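Local atomic coordinates of N5-carboxyaminoimidazole ribonucleotide synthetase (Bacillus anthracis, PDB entry 3QFF), a protein that probably uses ATP and bicarbonate to carboxylate aminoimidazole ribonucleotide to N5-carboxyaminoimidazole ribonucleotide in purine biosynthesis. Residues V319-Q332 with K371-Q383. Sequence-based numbering, arbitrary orientation.
Sequences VNILGEHIEGVLRQ and KAKSLHIWDHQEQ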
ATOM      1  N   VAL A 319       9.386  -2.065  14.031  1.00 22.09           N
ATOM      2  CA  VAL A 319      10.680  -2.647  14.389  1.00 22.49           C
ATOM      3  C   VAL A 319      11.517  -2.882  13.148  1.00 22.47           C
ATOM      4  O   VAL A 319      11.047  -3.475  12.178  1.00 22.55           O
ATOM      5  CB  VAL A 319      10.550  -3.985  15.163  1.00 22.52           C
ATOM      6  CG1 VAL A 319      11.868  -4.282  15.902  1.00 22.94           C
ATOM      7  CG2 VAL A 319       9.429  -3.920  16.154  1.00 23.66           C
ATOM      8  N   ASN A 320      12.762  -2.417  13.166  1.00 22.85           N
ATOM      9  CA  ASN A 320      13.666  -2.659  12.049  1.00 23.75           C
ATOM     10  C   ASN A 320      14.144  -4.105  11.958  1.00 23.77           C
ATOM     11  O   ASN A 320      14.417  -4.727  12.986  1.00 22.91           O
ATOM     12  CB  ASN A 320      14.904  -1.743  12.133  1.00 23.84           C
ATOM     13  CG  ASN A 320      14.796  -0.518  11.243  1.00 24.98           C
ATOM     14  OD1 ASN A 320      13.873  -0.380  10.436  1.00 24.37           O
ATOM     15  ND2 ASN A 320      15.766   0.377  11.374  1.00 26.96           N
ATOM     16  N   ILE A 321      14.253  -4.601  10.720  1.00 24.28           N
ATOM     17  CA  ILE A 321      14.816  -5.919  10.413  1.00 25.24           C
ATOM     18  C   ILE A 321      16.171  -5.756   9.723  1.00 25.66           C
ATOM     19  O   ILE A 321      16.263  -5.428   8.540  1.00 25.82           O
ATOM     20  CB  ILE A 321      13.849  -6.802   9.571  1.00 25.23           C
ATOM     21  CG1 ILE A 321      12.500  -6.932  10.289  1.00 24.56           C
ATOM     22  CG2 ILE A 321      14.463  -8.203   9.262  1.00 25.68           C
ATOM     23  CD1 ILE A 321      11.351  -7.315   9.372  1.00 26.15           C
ATOM     24  N   LEU A 322      17.228  -5.985  10.495  1.00 26.54           N
ATOM     25  CA  LEU A 322      18.596  -5.931   9.969  1.00 27.69           C
ATOM     26  C   LEU A 322      18.992  -7.303   9.433  1.00 28.47           C
ATOM     27  O   LEU A 322      18.261  -8.273   9.623  1.00 29.08           O
ATOM     28  CB  LEU A 322      19.573  -5.452  11.055  1.00 27.51           C
ATOM     29  CG  LEU A 322      19.188  -4.180  11.847  1.00 27.77           C
ATOM     30  CD1 LEU A 322      20.312  -3.798  12.840  1.00 27.45           C
ATOM     31  CD2 LEU A 322      18.903  -3.022  10.902  1.00 27.54           C
ATOM     32  N   GLY A 323      20.126  -7.375   8.739  1.00 29.23           N
ATOM     33  CA  GLY A 323      20.685  -8.648   8.279  1.00 30.75           C
ATOM     34  C   GLY A 323      20.735  -9.700   9.379  1.00 31.35           C
ATOM     35  O   GLY A 323      20.363 -10.847   9.150  1.00 30.91           O
ATOM     36  N   GLU A 324      21.164  -9.298  10.578  1.00 32.27           N
ATOM     37  CA  GLU A 324      21.218 -10.201  11.745  1.00 33.05           C
ATOM     38  C   GLU A 324      19.839 -10.700  12.232  1.00 33.07           C
ATOM     39  O   GLU A 324      19.770 -11.588  13.092  1.00 33.14           O
ATOM     40  CB  GLU A 324      21.943  -9.525  12.914  1.00 33.38           C
ATOM     41  CG  GLU A 324      21.128  -8.394  13.562  1.00 35.90           C
ATOM     42  CD  GLU A 324      21.663  -7.937  14.914  1.00 38.59           C
ATOM     43  OE1 GLU A 324      21.751  -8.764  15.843  1.00 39.30           O
ATOM     44  OE2 GLU A 324      21.960  -6.731  15.057  1.00 37.65           O
ATOM     45  N   HIS A 325      18.749 -10.124  11.717  1.00 32.38           N
ATOM     46  CA  HIS A 325      17.398 -10.513  12.158  1.00 31.52           C
ATOM     47  C   HIS A 325      16.588 -11.299  11.125  1.00 31.78           C
ATOM     48  O   HIS A 325      15.580 -11.898  11.476  1.00 31.26           O
ATOM     49  CB  HIS A 325      16.559  -9.296  12.572  1.00 30.83           C
ATOM     50  CG  HIS A 325      17.205  -8.423  13.602  1.00 31.00           C
ATOM     51  ND1 HIS A 325      17.561  -7.114  13.348  1.00 29.31           N
ATOM     52  CD2 HIS A 325      17.543  -8.661  14.893  1.00 29.84           C
ATOM     53  CE1 HIS A 325      18.096  -6.587  14.434  1.00 28.92           C
ATOM     54  NE2 HIS A 325      18.094  -7.503  15.386  1.00 29.66           N
ATOM     55  N   ILE A 326      16.993 -11.264   9.860  1.00 32.50           N
ATOM     56  CA  ILE A 326      16.148 -11.799   8.782  1.00 33.73           C
ATOM     57  C   ILE A 326      15.842 -13.302   8.980  1.00 34.46           C
ATOM     58  O   ILE A 326      14.707 -13.743   8.791  1.00 34.10           O
ATOM     59  CB  ILE A 326      16.727 -11.484   7.369  1.00 33.82           C
ATOM     60  CG1 ILE A 326      15.787 -11.952   6.247  1.00 35.51           C
ATOM     61  CG2 ILE A 326      18.124 -12.079   7.174  1.00 34.35           C
ATOM     62  CD1 ILE A 326      14.523 -11.088   6.098  1.00 36.47           C
ATOM     63  N   GLU A 327      16.844 -14.076   9.397  1.00 34.63           N
ATOM     64  CA  GLU A 327      16.628 -15.500   9.643  1.00 35.36           C
ATOM     65  C   GLU A 327      15.617 -15.717  10.766  1.00 34.65           C
ATOM     66  O   GLU A 327      14.741 -16.574  10.657  1.00 34.71           O
ATOM     67  CB  GLU A 327      17.943 -16.219   9.929  1.00 35.92           C
ATOM     68  CG  GLU A 327      17.900 -17.696   9.564  1.00 39.89           C
ATOM     69  CD  GLU A 327      19.151 -18.465   9.973  1.00 45.51           C
ATOM     70  OE1 GLU A 327      20.280 -18.056   9.592  1.00 47.00           O
ATOM     71  OE2 GLU A 327      18.995 -19.501  10.663  1.00 47.72           O
ATOM     72  N   GLY A 328      15.715 -14.920  11.828  1.00 33.58           N
ATOM     73  CA  GLY A 328      14.751 -14.987  12.924  1.00 32.96           C
ATOM     74  C   GLY A 328      13.323 -14.671  12.492  1.00 32.79           C
ATOM     75  O   GLY A 328      12.372 -15.303  12.956  1.00 32.31           O
ATOM     76  N   VAL A 329      13.175 -13.681  11.612  1.00 32.25           N
ATOM     77  CA  VAL A 329      11.862 -13.290  11.090  1.00 32.22           C
ATOM     78  C   VAL A 329      11.227 -14.443  10.285  1.00 32.63           C
ATOM     79  O   VAL A 329      10.076 -14.833  10.535  1.00 32.05           O
ATOM     80  CB  VAL A 329      11.956 -12.001  10.218  1.00 31.92           C
ATOM     81  CG1 VAL A 329      10.620 -11.718   9.496  1.00 30.75           C
ATOM     82  CG2 VAL A 329      12.370 -10.788  11.078  1.00 31.10           C
ATOM     83  N   LEU A 330      11.991 -14.996   9.347  1.00 33.54           N
ATOM     84  CA  LEU A 330      11.467 -16.048   8.452  1.00 34.96           C
ATOM     85  C   LEU A 330      11.086 -17.310   9.205  1.00 35.64           C
ATOM     86  O   LEU A 330      10.106 -17.965   8.856  1.00 35.94           O
ATOM     87  CB  LEU A 330      12.447 -16.373   7.324  1.00 34.87           C
ATOM     88  CG  LEU A 330      12.775 -15.265   6.310  1.00 34.72           C
ATOM     89  CD1 LEU A 330      13.920 -15.723   5.435  1.00 36.17           C
ATOM     90  CD2 LEU A 330      11.577 -14.870   5.449  1.00 35.17           C
ATOM     91  N   ARG A 331      11.842 -17.638  10.248  1.00 36.44           N
ATOM     92  CA  ARG A 331      11.564 -18.840  11.027  1.00 37.66           C
ATOM     93  C   ARG A 331      10.350 -18.672  11.943  1.00 37.68           C
ATOM     94  O   ARG A 331       9.671 -19.651  12.277  1.00 37.48           O
ATOM     95  CB  ARG A 331      12.814 -19.299  11.799  1.00 37.90           C
ATOM     96  CG  ARG A 331      13.878 -19.901  10.868  1.00 41.07           C
ATOM     97  CD  ARG A 331      15.092 -20.487  11.594  1.00 46.13           C
ATOM     98  NE  ARG A 331      15.961 -19.448  12.147  1.00 49.53           N
ATOM     99  CZ  ARG A 331      15.977 -19.092  13.429  1.00 51.02           C
ATOM    100  NH1 ARG A 331      15.177 -19.697  14.301  1.00 51.97           N
ATOM    101  NH2 ARG A 331      16.793 -18.132  13.844  1.00 51.35           N
ATOM    102  N   GLN A 332      10.078 -17.426  12.325  1.00 37.46           N
ATOM    103  CA  GLN A 332       8.990 -17.091  13.242  1.00 37.50           C
ATOM    104  C   GLN A 332       7.757 -16.573  12.502  1.00 36.96           C
ATOM    105  O   GLN A 332       6.846 -16.034  13.122  1.00 36.73           O
ATOM    106  CB  GLN A 332       9.453 -16.018  14.239  1.00 38.04           C
ATOM    107  CG  GLN A 332      10.473 -16.479  15.289  1.00 40.56           C
ATOM    108  CD  GLN A 332       9.827 -17.212  16.424  1.00 42.02           C
ATOM    109  OE1 GLN A 332       9.216 -18.258  16.231  1.00 44.40           O
ATOM    110  NE2 GLN A 332       9.944 -16.666  17.625  1.00 45.16           N
ATOM    111  N   LYS A 371       4.869  -7.820  22.252  1.00 33.06           N
ATOM    112  CA  LYS A 371       4.855  -8.720  21.104  1.00 32.57           C
ATOM    113  C   LYS A 371       6.238  -8.852  20.450  1.00 32.54           C
ATOM    114  O   LYS A 371       6.693  -9.964  20.191  1.00 32.26           O
ATOM    115  CB  LYS A 371       3.802  -8.300  20.067  1.00 32.60           C
ATOM    116  CG  LYS A 371       3.755  -9.219  18.839  1.00 32.65           C
ATOM    117  CD  LYS A 371       3.159 -10.602  19.159  1.00 32.31           C
ATOM    118  CE  LYS A 371       3.354 -11.530  17.959  1.00 32.74           C
ATOM    119  NZ  LYS A 371       2.927 -12.934  18.224  1.00 33.76           N
ATOM    120  N   ALA A 372       6.897  -7.725  20.192  1.00 32.37           N
ATOM    121  CA  ALA A 372       8.258  -7.734  19.647  1.00 32.82           C
ATOM    122  C   ALA A 372       9.246  -8.510  20.531  1.00 32.87           C
ATOM    123  O   ALA A 372      10.012  -9.331  20.034  1.00 33.12           O
ATOM    124  CB  ALA A 372       8.760  -6.302  19.403  1.00 32.44           C
ATOM    125  N   LYS A 373       9.217  -8.249  21.835  1.00 33.39           N
ATOM    126  CA  LYS A 373      10.073  -8.971  22.788  1.00 33.76           C
ATOM    127  C   LYS A 373       9.824 -10.477  22.728  1.00 33.58           C
ATOM    128  O   LYS A 373      10.772 -11.267  22.601  1.00 33.13           O
ATOM    129  CB  LYS A 373       9.821  -8.481  24.219  1.00 34.01           C
ATOM    130  CG  LYS A 373      10.679  -7.325  24.660  1.00 36.17           C
ATOM    131  CD  LYS A 373      10.437  -7.006  26.141  1.00 40.09           C
ATOM    132  CE  LYS A 373       9.477  -5.846  26.324  1.00 41.30           C
ATOM    133  NZ  LYS A 373      10.177  -4.546  26.041  1.00 44.23           N
ATOM    134  N   SER A 374       8.544 -10.861  22.786  1.00 33.59           N
ATOM    135  CA  SER A 374       8.154 -12.270  22.895  1.00 34.27           C
ATOM    136  C   SER A 374       8.574 -13.087  21.682  1.00 34.11           C
ATOM    137  O   SER A 374       8.724 -14.306  21.770  1.00 34.41           O
ATOM    138  CB  SER A 374       6.647 -12.424  23.184  1.00 34.28           C
ATOM    139  OG  SER A 374       5.851 -12.209  22.029  1.00 35.19           O
ATOM    140  N   LEU A 375       8.786 -12.411  20.557  1.00 33.99           N
ATOM    141  CA  LEU A 375       9.221 -13.070  19.333  1.00 34.00           C
ATOM    142  C   LEU A 375      10.667 -13.547  19.404  1.00 34.07           C
ATOM    143  O   LEU A 375      11.074 -14.417  18.633  1.00 33.56           O
ATOM    144  CB  LEU A 375       9.025 -12.142  18.125  1.00 34.29           C
ATOM    145  CG  LEU A 375       7.575 -11.834  17.710  1.00 34.72           C
ATOM    146  CD1 LEU A 375       7.527 -10.756  16.640  1.00 35.51           C
ATOM    147  CD2 LEU A 375       6.882 -13.094  17.207  1.00 35.89           C
ATOM    148  N   HIS A 376      11.436 -12.954  20.322  1.00 34.21           N
ATOM    149  CA  HIS A 376      12.860 -13.259  20.520  1.00 34.28           C
ATOM    150  C   HIS A 376      13.699 -13.152  19.249  1.00 33.60           C
ATOM    151  O   HIS A 376      14.595 -13.962  19.004  1.00 34.34           O
ATOM    152  CB  HIS A 376      13.035 -14.614  21.243  1.00 34.78           C
ATOM    153  CG  HIS A 376      12.520 -14.595  22.649  1.00 35.81           C
ATOM    154  ND1 HIS A 376      13.131 -13.869  23.650  1.00 37.59           N
ATOM    155  CD2 HIS A 376      11.433 -15.174  23.210  1.00 36.36           C
ATOM    156  CE1 HIS A 376      12.442 -14.004  24.769  1.00 38.60           C
ATOM    157  NE2 HIS A 376      11.407 -14.791  24.529  1.00 38.52           N
ATOM    158  N   ILE A 377      13.383 -12.158  18.426  1.00 32.42           N
ATOM    159  CA  ILE A 377      14.165 -11.877  17.229  1.00 30.83           C
ATOM    160  C   ILE A 377      15.197 -10.787  17.524  1.00 30.60           C
ATOM    161  O   ILE A 377      16.304 -10.803  16.984  1.00 30.12           O
ATOM    162  CB  ILE A 377      13.246 -11.438  16.065  1.00 30.79           C
ATOM    163  CG1 ILE A 377      12.334 -12.601  15.631  1.00 30.42           C
ATOM    164  CG2 ILE A 377      14.061 -10.921  14.889  1.00 29.16           C
ATOM    165  CD1 ILE A 377      11.133 -12.167  14.782  1.00 29.71           C
ATOM    166  N   TRP A 378      14.826  -9.842  18.385  1.00 30.99           N
ATOM    167  CA  TRP A 378      15.661  -8.661  18.626  1.00 31.34           C
ATOM    168  C   TRP A 378      16.344  -8.666  19.999  1.00 31.94           C
ATOM    169  O   TRP A 378      16.655  -7.606  20.529  1.00 31.78           O
ATOM    170  CB  TRP A 378      14.857  -7.366  18.402  1.00 30.84           C
ATOM    171  CG  TRP A 378      14.262  -7.273  17.007  1.00 30.69           C
ATOM    172  CD1 TRP A 378      14.882  -6.815  15.879  1.00 30.04           C
ATOM    173  CD2 TRP A 378      12.947  -7.683  16.601  1.00 30.06           C
ATOM    174  NE1 TRP A 378      14.034  -6.908  14.793  1.00 29.69           N
ATOM    175  CE2 TRP A 378      12.837  -7.426  15.213  1.00 29.96           C
ATOM    176  CE3 TRP A 378      11.846  -8.223  17.277  1.00 30.84           C
ATOM    177  CZ2 TRP A 378      11.669  -7.701  14.485  1.00 29.55           C
ATOM    178  CZ3 TRP A 378      10.685  -8.493  16.554  1.00 31.08           C
ATOM    179  CH2 TRP A 378      10.610  -8.229  15.170  1.00 30.42           C
ATOM    180  N   ASP A 379      16.599  -9.860  20.547  1.00 33.22           N
ATOM    181  CA  ASP A 379      17.215 -10.013  21.877  1.00 34.58           C
ATOM    182  C   ASP A 379      18.536  -9.239  22.032  1.00 34.51           C
ATOM    183  O   ASP A 379      18.830  -8.708  23.108  1.00 34.90           O
ATOM    184  CB  ASP A 379      17.413 -11.503  22.224  1.00 35.45           C
ATOM    185  CG  ASP A 379      16.128 -12.182  22.717  1.00 38.27           C
ATOM    186  OD1 ASP A 379      16.002 -13.417  22.569  1.00 42.94           O
ATOM    187  OD2 ASP A 379      15.241 -11.503  23.270  1.00 43.98           O
ATOM    188  N   HIS A 380      19.320  -9.190  20.960  1.00 35.18           N
ATOM    189  CA  HIS A 380      20.541  -8.378  20.889  1.00 35.98           C
ATOM    190  C   HIS A 380      20.250  -6.907  21.235  1.00 36.84           C
ATOM    191  O   HIS A 380      20.851  -6.340  22.163  1.00 36.36           O
ATOM    192  CB  HIS A 380      21.160  -8.512  19.489  1.00 35.64           C
ATOM    193  CG  HIS A 380      22.441  -7.756  19.295  1.00 35.57           C
ATOM    194  ND1 HIS A 380      22.964  -7.508  18.047  1.00 36.03           N
ATOM    195  CD2 HIS A 380      23.303  -7.197  20.179  1.00 35.68           C
ATOM    196  CE1 HIS A 380      24.091  -6.828  18.168  1.00 36.42           C
ATOM    197  NE2 HIS A 380      24.320  -6.628  19.453  1.00 33.94           N
ATOM    198  N   GLN A 381      19.305  -6.313  20.508  1.00 37.56           N
ATOM    199  CA  GLN A 381      18.926  -4.914  20.712  1.00 38.62           C
ATOM    200  C   GLN A 381      18.364  -4.688  22.104  1.00 39.53           C
ATOM    201  O   GLN A 381      18.741  -3.725  22.775  1.00 39.52           O
ATOM    202  CB  GLN A 381      17.937  -4.440  19.633  1.00 38.34           C
ATOM    203  CG  GLN A 381      18.594  -4.106  18.278  1.00 37.07           C
ATOM    204  CD  GLN A 381      19.190  -5.319  17.569  1.00 36.00           C
ATOM    205  OE1 GLN A 381      18.711  -6.452  17.726  1.00 36.17           O
ATOM    206  NE2 GLN A 381      20.227  -5.087  16.781  1.00 32.65           N
ATOM    207  N   GLU A 382      17.489  -5.595  22.537  1.00 40.99           N
ATOM    208  CA  GLU A 382      16.912  -5.571  23.881  1.00 42.48           C
ATOM    209  C   GLU A 382      17.962  -5.715  24.996  1.00 43.44           C
ATOM    210  O   GLU A 382      17.756  -5.217  26.109  1.00 43.47           O
ATOM    211  CB  GLU A 382      15.873  -6.679  24.020  1.00 42.59           C
ATOM    212  CG  GLU A 382      14.581  -6.399  23.289  1.00 45.08           C
ATOM    213  CD  GLU A 382      13.933  -7.645  22.695  1.00 49.18           C
ATOM    214  OE1 GLU A 382      13.063  -7.473  21.813  1.00 50.13           O
ATOM    215  OE2 GLU A 382      14.279  -8.790  23.094  1.00 51.53           O
ATOM    216  N   GLN A 383      19.064  -6.405  24.674  1.00 44.18           N
ATOM    217  CA  GLN A 383      20.237  -6.621  25.559  1.00 45.38           C
ATOM    218  C   GLN A 383      20.156  -7.910  26.386  1.00 45.98           C
ATOM    219  O   GLN A 383      21.157  -8.363  26.965  1.00 46.94           O
ATOM    220  CB  GLN A 383      20.547  -5.404  26.450  1.00 45.26           C
ATOM    221  CG  GLN A 383      21.760  -4.603  26.012  1.00 46.35           C
ATOM    222  CD  GLN A 383      21.479  -3.673  24.846  1.00 46.78           C
ATOM    223  OE1 GLN A 383      20.594  -2.819  24.921  1.00 47.83           O
ATOM    224  NE2 GLN A 383      22.250  -3.813  23.774  1.00 46.68           N
TER
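Trp378 is wedged between strand and helix: Val319 CG1 sits over one face of its indole, a CH-pi contact 3.5 Å from the centroid of the five-membered ring, while CG2 of its own neighbour Ile377 covers the opposite face. With Val319 chi1 at -161°, CG1 is the branch turned onto the ring and CG2 reaches Ala372 CB instead. Trp378 NE1 makes a weak hydrogen bond to Asn320 O, and the CD1 edge of the indole points into the face of His325, edge-to-face with planes 50° apart. The His325 imidazole is held at both nitrogens: ND1 accepts from Leu322 N, and His325 NE2 donates to Gln381 OE1 at 2.6 Å from above the carbonyl plane. The Gln381 chain, bent at chi2 (66°), also gives NE2 to Glu324 OE2. Glu324 OE1 takes His380 ND1 through its syn lone pair at 2.8 Å, so one carboxylate ties down two residues of helix 379-382. Farther along, Ile377 CD1 packs on Val329 and Gly328, and Gln332 NE2 bonds Leu375 O at 2.7 Å. Residues 371-383 thus pack, within the carboxylase C-terminal region, against helix 323-331 and strand 316-322, which lies antiparallel between strands 223-229 and 354-361 of the large sheet; His225 also meets the Trp378 ring.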